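Side-chain contacts in transcription anti-terminator antagonist UpxZ (Bacteroides uniformis ATCC 8492, PDB 4EPZ), which probably antagonises transcription anti-termination factors and so helps regulate the synthesis of capsular polysaccharides: residues A9-L12 with Q13-A16; E40-T43 with R44-L48; L62-A65 with L66-Y70; I74-N77 with G78-R82; D89-Y92 with N93-Q97. All blocks are in the same frame, centred on the assembly; numbering follows the deposited sequence.

Contact 1 of 5, residues A9-L12 with Q13-A16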
# COMPACT_ATOMS: atom_id res chain seq x y z
N ALA A 9 7.78 -10.24 -2.92
CA ALA A 9 6.81 -9.27 -2.38
C ALA A 9 7.48 -8.29 -1.42
O ALA A 9 7.20 -7.08 -1.47
CB ALA A 9 5.66 -9.99 -1.66
N LEU A 10 8.35 -8.80 -0.53
CA LEU A 10 9.02 -7.90 0.41
C LEU A 10 9.94 -6.95 -0.34
O LEU A 10 10.04 -5.80 0.06
CB LEU A 10 9.76 -8.68 1.51
CG LEU A 10 8.87 -9.61 2.37
CD1 LEU A 10 9.72 -10.49 3.27
CD2 LEU A 10 7.80 -8.81 3.17
N GLU A 11 10.60 -7.44 -1.43
CA GLU A 11 11.50 -6.62 -2.26
C GLU A 11 10.69 -5.49 -2.90
O GLU A 11 11.11 -4.34 -2.84
CB GLU A 11 12.17 -7.46 -3.35
CG GLU A 11 13.43 -8.18 -2.92
CD GLU A 11 13.97 -9.20 -3.91
OE1 GLU A 11 13.57 -9.17 -5.10
OE2 GLU A 11 14.82 -10.02 -3.50
N LEU A 12 9.52 -5.83 -3.47
CA LEU A 12 8.62 -4.86 -4.08
C LEU A 12 8.12 -3.85 -3.04
O LEU A 12 8.09 -2.67 -3.33
CB LEU A 12 7.42 -5.54 -4.77
CG LEU A 12 6.49 -4.59 -5.54
CD1 LEU A 12 7.26 -3.67 -6.55
CD2 LEU A 12 5.40 -5.38 -6.29
N GLN A 13 7.72 -4.30 -1.82
CA GLN A 13 7.29 -3.34 -0.79
C GLN A 13 8.39 -2.31 -0.49
O GLN A 13 8.09 -1.12 -0.40
CB GLN A 13 6.96 -4.07 0.52
CG GLN A 13 5.63 -4.78 0.49
CD GLN A 13 5.44 -5.58 1.75
OE1 GLN A 13 5.99 -5.28 2.82
NE2 GLN A 13 4.68 -6.65 1.66
N ARG A 14 9.64 -2.81 -0.37
CA ARG A 14 10.80 -1.98 -0.07
C ARG A 14 11.05 -0.97 -1.22
O ARG A 14 11.22 0.23 -0.96
CB ARG A 14 12.03 -2.88 0.14
CG ARG A 14 12.49 -2.93 1.60
CD ARG A 14 13.05 -4.28 2.05
NE ARG A 14 13.95 -4.94 1.09
CZ ARG A 14 13.93 -6.24 0.84
NH1 ARG A 14 13.04 -7.02 1.45
NH2 ARG A 14 14.78 -6.78 -0.02
N MSE A 15 11.06 -1.46 -2.46
CA MSE A 15 11.33 -0.63 -3.64
C MSE A 15 10.25 0.41 -3.85
O MSE A 15 10.57 1.57 -4.16
CB MSE A 15 11.51 -1.47 -4.89
CG MSE A 15 12.25 -0.72 -5.97
SE MSE A 15 12.61 -1.85 -7.47
CE MSE A 15 14.30 -2.69 -6.80
N ALA A 16 8.96 0.01 -3.67
CA ALA A 16 7.86 0.95 -3.83
C ALA A 16 7.96 2.05 -2.77
O ALA A 16 7.78 3.23 -3.08
CB ALA A 16 6.51 0.22 -3.74
O HOH W 1 15.50 -10.03 -0.95
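Gln13 lies alongside Leu10 on helix 5-20, both side chains pointing the same way, and the amide approaches the leucine branch with Gln13 OE1 4.0 Å from Leu10 CD2. CG of Gln13 is anti to its own carbonyl carbon (chi1 -77°), which lays Gln13 CG 3.4 Å from Ala9 O, the acceptor of the 2.8 Å bond from Gln13 N. From there the extended chain carries the amide out past Leu10 CD2 to helix 56-72, where Gln13 NE2 donates to Asn61 O. An alanine at this position is likely to leave Asn61 O without that donor and the CD2 branch of Leu10 without its flat neighbour.

Arg14 is modelled in two conformers, and its approach to Glu11 is therefore tentative. In the one described it bends at chi2 and chi3, bringing Arg14 NH2 3.5 Å from Glu11 CG, with the carboxylate and guanidinium planes 78° apart. The charged atoms stay apart, and a water held by Glu11 OE2 at 2.6 Å bonds only weakly to Arg14 NH2. Glu11 OE1 instead pairs with Arg44 of helix 32-49, which implies that its charge probably serves the packing of two helices more than its own turn.

Contact 2 of 5, residues E40-T43 with R44-L48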
# COMPACT_ATOMS: atom_id res chain seq x y z
N GLU A 40 11.12 -0.56 -13.14
CA GLU A 40 11.37 -1.77 -12.37
C GLU A 40 10.22 -2.05 -11.39
O GLU A 40 9.82 -3.21 -11.24
CB GLU A 40 12.68 -1.72 -11.62
CG GLU A 40 13.02 -3.10 -11.09
CD GLU A 40 14.36 -3.28 -10.42
OE1 GLU A 40 15.25 -2.40 -10.58
OE2 GLU A 40 14.51 -4.30 -9.71
N VAL A 41 9.71 -1.00 -10.72
CA VAL A 41 8.57 -1.18 -9.81
C VAL A 41 7.34 -1.67 -10.62
O VAL A 41 6.67 -2.61 -10.19
CB VAL A 41 8.26 0.08 -8.95
CG1 VAL A 41 6.91 -0.03 -8.24
CG2 VAL A 41 9.38 0.33 -7.93
N LEU A 42 7.10 -1.11 -11.83
CA LEU A 42 5.98 -1.57 -12.65
C LEU A 42 6.18 -3.03 -13.07
O LEU A 42 5.27 -3.85 -12.93
CB LEU A 42 5.79 -0.69 -13.90
CG LEU A 42 4.66 -1.12 -14.82
CD1 LEU A 42 3.29 -0.92 -14.19
CD2 LEU A 42 4.77 -0.42 -16.14
N THR A 43 7.39 -3.36 -13.55
CA THR A 43 7.75 -4.70 -14.02
C THR A 43 7.53 -5.72 -12.91
O THR A 43 6.91 -6.75 -13.16
CB THR A 43 9.18 -4.73 -14.55
OG1 THR A 43 9.25 -3.79 -15.63
CG2 THR A 43 9.60 -6.12 -15.03
N ARG A 44 8.04 -5.44 -11.71
CA ARG A 44 7.90 -6.32 -10.54
C ARG A 44 6.42 -6.49 -10.12
O ARG A 44 6.00 -7.60 -9.80
CB ARG A 44 8.72 -5.81 -9.37
CG ARG A 44 10.23 -6.03 -9.56
CD ARG A 44 10.97 -5.44 -8.38
NE ARG A 44 12.40 -5.75 -8.39
CZ ARG A 44 12.97 -6.71 -7.65
NH1 ARG A 44 12.24 -7.50 -6.89
NH2 ARG A 44 14.29 -6.87 -7.68
N SER A 45 5.66 -5.40 -10.14
CA SER A 45 4.23 -5.45 -9.82
C SER A 45 3.50 -6.32 -10.84
O SER A 45 2.77 -7.24 -10.45
CB SER A 45 3.64 -4.04 -9.79
OG SER A 45 4.29 -3.26 -8.80
N ASP A 46 3.77 -6.11 -12.15
CA ASP A 46 3.15 -6.90 -13.21
C ASP A 46 3.50 -8.38 -13.06
O ASP A 46 2.62 -9.22 -13.20
CB ASP A 46 3.54 -6.37 -14.59
CG ASP A 46 2.77 -5.13 -15.00
OD1 ASP A 46 1.72 -4.83 -14.37
OD2 ASP A 46 3.19 -4.47 -15.98
N SER A 47 4.77 -8.71 -12.74
CA SER A 47 5.18 -10.10 -12.60
C SER A 47 4.45 -10.79 -11.43
O SER A 47 4.04 -11.95 -11.55
CB SER A 47 6.69 -10.19 -12.41
OG SER A 47 7.11 -11.53 -12.23
N LEU A 48 4.28 -10.09 -10.30
CA LEU A 48 3.65 -10.66 -9.12
C LEU A 48 2.12 -10.68 -9.16
O LEU A 48 1.49 -11.46 -8.45
CB LEU A 48 4.10 -9.85 -7.90
CG LEU A 48 5.47 -10.22 -7.30
CD1 LEU A 48 5.87 -9.23 -6.20
CD2 LEU A 48 5.46 -11.64 -6.67
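An i to i+4 salt bridge on helix 32-49 joins Glu40 to Arg44, beside a serine that bonds back to the helix backbone one residue further on. The two charged side chains run side by side in the same direction, and their flat ends are nearly coplanar, 27° apart. Arg44 presents its NE and NH2 edge to the single oxygen OE2: NE lies 2.9 Å from Glu40 OE2 with a fairly straight bond of 162°, whereas NH2 is at 3.3 Å from the same oxygen and more bent. NE arrives on the anti side of the carboxylate, tilted somewhat out of its plane. Glu40 makes this possible by placing CG anti to its backbone N (chi1 -168°) and continuing extended, while Arg44 is extended from CG to NE.

Ser45 OG donates to Val41 O at 2.8 Å, from above the carbonyl plane, and Ser45 N reaches the same oxygen at 3.0 Å from the opposite face. Val41 O thus accepts two bonds, and the buried Ser45 hydroxyl spends its proton on one of them. One residue on, Leu42 CG rests 3.8 Å from Asp46 OD2.

Arg44 NH1 pairs with Glu11 of helix 5-20, so the arginine links two acids. Asp46 OD1 meets Lys83 and Tyr70 OH, and Ser45 touches both Leu12 of helix 5-20 and Tyr70 of helix 56-72.

Contact 3 of 5, residues L62-A65 with L66-Y70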
# COMPACT_ATOMS: atom_id res chain seq x y z
N LEU A 62 1.67 -10.14 -0.42
CA LEU A 62 1.56 -10.01 -1.87
C LEU A 62 0.66 -8.82 -2.23
O LEU A 62 1.03 -7.97 -3.07
CB LEU A 62 0.96 -11.30 -2.45
CG LEU A 62 1.88 -12.47 -2.74
CD1 LEU A 62 1.04 -13.69 -3.16
CD2 LEU A 62 2.86 -12.14 -3.90
N CYS A 63 -0.53 -8.74 -1.62
CA CYS A 63 -1.47 -7.66 -1.88
C CYS A 63 -0.90 -6.32 -1.52
O CYS A 63 -1.09 -5.36 -2.26
CB CYS A 63 -2.77 -7.91 -1.13
SG CYS A 63 -3.73 -9.23 -1.86
N LEU A 64 -0.24 -6.24 -0.35
CA LEU A 64 0.35 -4.97 0.04
C LEU A 64 1.43 -4.55 -0.96
O LEU A 64 1.44 -3.39 -1.39
CB LEU A 64 0.93 -5.03 1.45
CG LEU A 64 1.58 -3.71 1.93
CD1 LEU A 64 0.55 -2.57 1.97
CD2 LEU A 64 2.27 -3.90 3.28
N ALA A 65 2.32 -5.49 -1.36
CA ALA A 65 3.35 -5.17 -2.35
C ALA A 65 2.73 -4.64 -3.66
O ALA A 65 3.23 -3.67 -4.22
CB ALA A 65 4.21 -6.40 -2.65
N LEU A 66 1.65 -5.28 -4.12
CA LEU A 66 1.01 -4.91 -5.39
C LEU A 66 0.36 -3.56 -5.32
O LEU A 66 0.52 -2.77 -6.26
CB LEU A 66 -0.00 -5.97 -5.80
CG LEU A 66 0.60 -7.31 -6.23
CD1 LEU A 66 -0.50 -8.38 -6.33
CD2 LEU A 66 1.39 -7.15 -7.57
N LEU A 67 -0.34 -3.26 -4.21
CA LEU A 67 -1.01 -1.96 -4.06
C LEU A 67 0.02 -0.85 -3.96
O LEU A 67 -0.14 0.21 -4.57
CB LEU A 67 -1.92 -1.96 -2.81
CG LEU A 67 -3.15 -1.07 -2.83
CD1 LEU A 67 -3.88 -1.13 -4.19
CD2 LEU A 67 -4.08 -1.43 -1.66
N MSE A 68 1.06 -1.09 -3.16
CA MSE A 68 2.16 -0.13 -3.02
C MSE A 68 2.89 0.10 -4.37
O MSE A 68 3.12 1.25 -4.75
CB MSE A 68 3.15 -0.59 -1.95
CG MSE A 68 2.55 -0.51 -0.57
SE MSE A 68 3.87 -0.93 0.78
CE MSE A 68 5.06 0.59 0.53
N GLY A 69 3.17 -1.00 -5.08
CA GLY A 69 3.88 -0.99 -6.36
C GLY A 69 3.14 -0.19 -7.41
O GLY A 69 3.70 0.75 -7.99
N TYR A 70 1.85 -0.52 -7.62
CA TYR A 70 1.05 0.20 -8.62
C TYR A 70 0.78 1.67 -8.19
O TYR A 70 0.64 2.53 -9.06
CB TYR A 70 -0.25 -0.53 -8.93
CG TYR A 70 -0.07 -1.78 -9.78
CD1 TYR A 70 0.57 -1.72 -11.02
CD2 TYR A 70 -0.57 -3.01 -9.37
CE1 TYR A 70 0.76 -2.87 -11.80
CE2 TYR A 70 -0.40 -4.16 -10.15
CZ TYR A 70 0.26 -4.08 -11.36
OH TYR A 70 0.42 -5.21 -12.12
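Four consecutive i to i+4 bonds carry the chain from 62-65 into 66-70 as regular alpha helix, from Leu66 N to Leu62 O at 3.0 Å through to Gly69 N to Ala65 O at 2.8 Å. On this frame the principal side-chain meeting is between Leu64 and selenomethionine Met68, one turn apart. Their side chains pass at a slant, and the selenium fits against the branch point of the leucine, with Met68 SE 3.8 Å from Leu64 CG. The methyl Leu64 CD1 is nearly as close to the selenium and lies 3.8 Å from Met68 CG. The torsions account for this fit: Leu64 turns CG away from its backbone N (chi1 180°), whereas Met68 holds CG beside its own N (chi1 -69°), close over Leu64 O. A bend about the CG-SE bond (chi3 65°) carries the methyl CE of Met68 off from residues 62-65.

Leu66 behaves differently, leaning on backbone instead of side chain: its CG is 3.3 Å from Leu62 O. At Gly69 a CB would stand only 3.0 Å from Ala65 O, a tight fit. Ser45 OG of helix 32-49 lies 3.4 Å from Gly69 CA, an approach consistent with the absence of a side chain.

All the touching residues are buried, the contact centre lying about 6 Å from the chain centre, and four helices pack around it. Leu64 meets Leu103, Leu107 and Trp110 of helix 102-115; Cys63 packs on Ile91 and Leu66 on Ile87 of helix 80-92; Ala65 lies against Gln13 of helix 5-20; and Leu62 and Leu66 both touch Leu48 of helix 32-49.

Contact 4 of 5, residues I74-N77 with G78-R82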
# COMPACT_ATOMS: atom_id res chain seq x y z
N ILE A 74 4.97 5.68 -11.77
CA ILE A 74 4.30 6.71 -12.59
C ILE A 74 3.63 6.08 -13.80
O ILE A 74 2.75 6.69 -14.41
CB ILE A 74 5.29 7.82 -13.06
CG1 ILE A 74 6.48 7.20 -13.85
CG2 ILE A 74 5.74 8.67 -11.88
CD1 ILE A 74 7.31 8.13 -14.76
N TYR A 75 4.11 4.90 -14.19
CA TYR A 75 3.63 4.24 -15.40
C TYR A 75 2.27 3.60 -15.20
O TYR A 75 1.97 3.04 -14.14
CB TYR A 75 4.67 3.23 -15.88
CG TYR A 75 5.96 3.91 -16.29
CD1 TYR A 75 5.96 4.94 -17.24
CD2 TYR A 75 7.18 3.53 -15.74
CE1 TYR A 75 7.15 5.58 -17.60
CE2 TYR A 75 8.37 4.14 -16.13
CZ TYR A 75 8.35 5.15 -17.07
OH TYR A 75 9.53 5.76 -17.44
N ASP A 76 1.42 3.73 -16.22
CA ASP A 76 0.03 3.24 -16.22
C ASP A 76 -0.28 2.90 -17.64
O ASP A 76 -0.30 3.80 -18.48
CB ASP A 76 -0.94 4.31 -15.67
CG ASP A 76 -2.42 3.91 -15.55
OD1 ASP A 76 -2.81 2.85 -16.10
OD2 ASP A 76 -3.19 4.66 -14.92
N ASN A 77 -0.46 1.60 -17.93
CA ASN A 77 -0.78 1.12 -19.29
C ASN A 77 -2.29 1.19 -19.61
O ASN A 77 -2.74 0.57 -20.59
CB ASN A 77 -0.28 -0.33 -19.44
CG ASN A 77 -1.13 -1.36 -18.71
OD1 ASN A 77 -1.93 -1.04 -17.82
ND2 ASN A 77 -1.00 -2.61 -19.09
N GLY A 78 -3.07 1.89 -18.78
CA GLY A 78 -4.51 2.00 -18.95
C GLY A 78 -5.35 0.93 -18.26
O GLY A 78 -6.58 1.00 -18.27
N ASP A 79 -4.67 -0.06 -17.64
CA ASP A 79 -5.30 -1.19 -16.95
C ASP A 79 -4.96 -1.19 -15.46
O ASP A 79 -5.41 -2.07 -14.72
CB ASP A 79 -4.83 -2.50 -17.60
CG ASP A 79 -5.76 -3.69 -17.41
OD1 ASP A 79 -7.01 -3.48 -17.47
OD2 ASP A 79 -5.25 -4.82 -17.23
N LYS A 80 -4.12 -0.24 -15.01
CA LYS A 80 -3.67 -0.21 -13.62
C LYS A 80 -4.84 -0.03 -12.63
O LYS A 80 -4.89 -0.72 -11.59
CB LYS A 80 -2.63 0.89 -13.42
CG LYS A 80 -1.82 0.71 -12.14
CD LYS A 80 -0.52 1.52 -12.18
CE LYS A 80 -0.76 2.98 -11.89
NZ LYS A 80 0.53 3.73 -11.77
N GLU A 81 -5.81 0.86 -12.96
CA GLU A 81 -6.96 1.07 -12.06
C GLU A 81 -7.78 -0.23 -11.91
O GLU A 81 -8.16 -0.60 -10.80
CB GLU A 81 -7.85 2.22 -12.54
CG GLU A 81 -7.16 3.58 -12.42
CD GLU A 81 -6.62 3.94 -11.05
OE1 GLU A 81 -7.35 3.77 -10.05
OE2 GLU A 81 -5.43 4.35 -10.97
N ARG A 82 -8.02 -0.93 -13.04
CA ARG A 82 -8.73 -2.21 -12.97
C ARG A 82 -7.93 -3.20 -12.08
O ARG A 82 -8.52 -3.87 -11.22
CB ARG A 82 -8.90 -2.79 -14.38
CG ARG A 82 -9.72 -4.10 -14.39
CD ARG A 82 -9.66 -4.83 -15.73
NE ARG A 82 -8.31 -5.31 -16.03
CZ ARG A 82 -7.73 -6.38 -15.50
NH1 ARG A 82 -8.41 -7.17 -14.67
NH2 ARG A 82 -6.48 -6.70 -15.82
O HOH W 2 -5.53 2.65 -15.41
O HOH W 3 -2.74 -4.93 -18.46
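Asp76 OD1 takes a bond from Gly78 N at 2.9 Å and another from a water at 2.8 Å, tying together the turn that leads from the 74-77 loop into helix 80-92. The Gly78 bond is an Asx-turn contact, and the amide meets the carboxylate oxygen from above its plane, 39° out. The water passes the link onward to Glu81 N in the first turn of the helix. Asp76 has CG anti to its backbone N (chi1 -177°), and that puts OD1 over the turn, also 3.3 Å from Lys80 CB.

Asn77 repeats the pattern one residue later, its OD1 accepting from Asp79 N, again from above the carbonyl plane. Its CG sits between the backbone N and the carbonyl carbon (chi1 74°), beside the Asp79 side chain. A second water joins Asn77 ND2 to Asp79 OD2. Gly78 has a positive phi, and a CB there would collide with Asn77 O.

Lys80 crosses Asp76 at a slant and sends NZ back to Tyr75 O at 2.9 Å, with Tyr70 O, near the end of helix 56-72, as its other acceptor. A methionine in its place would probably leave both carbonyls without this donor and free the 74-77 loop to shift from the helix start. The Asp79 carboxylate is held by Arg82 side-on through two nitrogens, with Arg82 NE on Asp79 OD1 and Arg82 NH2 on Asp79 OD2, each at 2.7 Å.

Contact 5 of 5, residues D89-Y92 with N93-Q97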
# COMPACT_ATOMS: atom_id res chain seq x y z
N ASP A 89 -10.07 -6.26 -3.87
CA ASP A 89 -11.02 -7.35 -3.63
C ASP A 89 -10.32 -8.51 -2.89
O ASP A 89 -10.86 -9.04 -1.91
CB ASP A 89 -11.60 -7.83 -4.97
CG ASP A 89 -12.68 -8.85 -4.79
OD1 ASP A 89 -13.75 -8.49 -4.25
OD2 ASP A 89 -12.49 -9.99 -5.24
N ARG A 90 -9.08 -8.81 -3.29
CA ARG A 90 -8.31 -9.85 -2.59
C ARG A 90 -8.05 -9.45 -1.13
O ARG A 90 -8.08 -10.32 -0.23
CB ARG A 90 -6.99 -10.11 -3.33
CG ARG A 90 -7.21 -10.86 -4.67
CD ARG A 90 -5.95 -10.77 -5.52
NE ARG A 90 -4.78 -11.35 -4.84
CZ ARG A 90 -3.56 -11.40 -5.36
NH1 ARG A 90 -3.33 -10.94 -6.58
NH2 ARG A 90 -2.57 -11.93 -4.66
N ILE A 91 -7.81 -8.14 -0.88
CA ILE A 91 -7.56 -7.68 0.50
C ILE A 91 -8.84 -7.78 1.34
O ILE A 91 -8.78 -8.25 2.47
CB ILE A 91 -6.99 -6.25 0.48
CG1 ILE A 91 -5.56 -6.25 -0.15
CG2 ILE A 91 -7.01 -5.64 1.87
CD1 ILE A 91 -5.10 -4.81 -0.52
N TYR A 92 -10.00 -7.33 0.80
CA TYR A 92 -11.25 -7.42 1.55
C TYR A 92 -11.57 -8.89 1.91
O TYR A 92 -12.09 -9.14 2.99
CB TYR A 92 -12.41 -6.83 0.75
CG TYR A 92 -12.57 -5.33 0.91
CD1 TYR A 92 -13.15 -4.79 2.06
CD2 TYR A 92 -12.26 -4.46 -0.14
CE1 TYR A 92 -13.36 -3.41 2.18
CE2 TYR A 92 -12.46 -3.09 -0.02
CZ TYR A 92 -13.00 -2.57 1.15
OH TYR A 92 -13.24 -1.23 1.22
N ASN A 93 -11.17 -9.85 1.07
CA ASN A 93 -11.41 -11.27 1.33
C ASN A 93 -10.55 -11.84 2.45
O ASN A 93 -10.88 -12.92 2.96
CB ASN A 93 -11.19 -12.11 0.07
CG ASN A 93 -12.26 -11.89 -0.97
OD1 ASN A 93 -13.34 -11.34 -0.71
ND2 ASN A 93 -11.95 -12.29 -2.18
N ILE A 94 -9.45 -11.17 2.84
CA ILE A 94 -8.63 -11.74 3.92
C ILE A 94 -8.57 -10.83 5.16
O ILE A 94 -8.07 -11.27 6.19
CB ILE A 94 -7.17 -12.06 3.42
CG1 ILE A 94 -6.40 -10.77 3.02
CG2 ILE A 94 -7.20 -13.13 2.33
CD1 ILE A 94 -4.90 -10.94 2.82
N MSE A 95 -8.96 -9.53 5.04
CA MSE A 95 -8.75 -8.56 6.12
C MSE A 95 -9.21 -9.04 7.50
O MSE A 95 -8.42 -8.96 8.45
CB MSE A 95 -9.42 -7.20 5.78
CG MSE A 95 -9.07 -6.11 6.77
SE MSE A 95 -7.23 -5.60 6.50
CE MSE A 95 -7.52 -4.39 5.10
N SER A 96 -10.43 -9.61 7.60
CA SER A 96 -10.98 -10.04 8.90
C SER A 96 -10.19 -11.22 9.52
O SER A 96 -10.24 -11.42 10.74
CB SER A 96 -12.46 -10.38 8.75
OG SER A 96 -12.65 -11.52 7.93
N GLN A 97 -9.41 -11.95 8.72
CA GLN A 97 -8.63 -13.08 9.23
C GLN A 97 -7.23 -12.68 9.71
O GLN A 97 -6.58 -13.45 10.40
CB GLN A 97 -8.50 -14.12 8.14
CG GLN A 97 -9.84 -14.79 7.76
CD GLN A 97 -9.58 -15.72 6.59
OE1 GLN A 97 -8.96 -16.78 6.74
NE2 GLN A 97 -9.96 -15.30 5.39
O HOH W 4 -13.74 -12.14 -4.54
O HOH W 5 -14.29 -9.13 -1.70
O HOH W 6 -12.24 -10.39 5.39
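Ile91 O accepts from two backbone donors, Met95 N at 2.9 Å and Ile94 N at 3.0 Å, in the C-terminal part of helix 80-92 on the way to helix 102-115. The two arrive differently: Met95 N lies nearly in line with the carbonyl, though its N-H is bent (134° at the hydrogen), while Ile94 N stands well above the carbonyl plane, 61° out. Ile91 O thus takes both an i+3 and an i+4 amide, whereas Asn93 N to Asp89 O, at 3.1 Å, is a plain i to i+4 bond.

Asp89 and Asn93 meet through water. One water gives a proton to Asp89 OD2 at 2.6 Å and accepts from Asn93 ND2, bridging a carboxylate and an amide whose planes are 74° apart. A further water donates to Tyr92 O and accepts from Ser96 N, linking the two.

Outward from this polar strip, Arg90 turns away to pair with Glu59, and Tyr92 OH bonds to Asp117. On the buried side Ile91 lies alongside selenomethionine Met95, both reaching Leu107 of helix 102-115. Met95 carries CG anti to its backbone N and then bends at chi2 and chi3, which brings its terminal methyl CE to 3.5 Å from Ile91 CG2.

Overall arrangement
Contact 3, on helix 56-72 and about 6 Å from the chain centre, touches each of the other four. Contacts 1 and 2 lie about 10 Å apart between centres and are joined by the salt bridge Glu11 OE1 to Arg44 NH1, 2.8 Å; contact 2 reaches contact 3 through a probable hydrogen bond from Tyr70 OH to Asp46 OD1, 2.6 Å. Contacts 4 and 5 occupy the two ends of helix 80-92, with centres about 23 Å apart and no touch. Leu42 CD2 meets Tyr75 CB at 3.7 Å, joining contacts 2 and 4. Bound calcium ions lie about 7 Å from the Leu62 side chain and about 8 Å from those of Lys80 and Arg90.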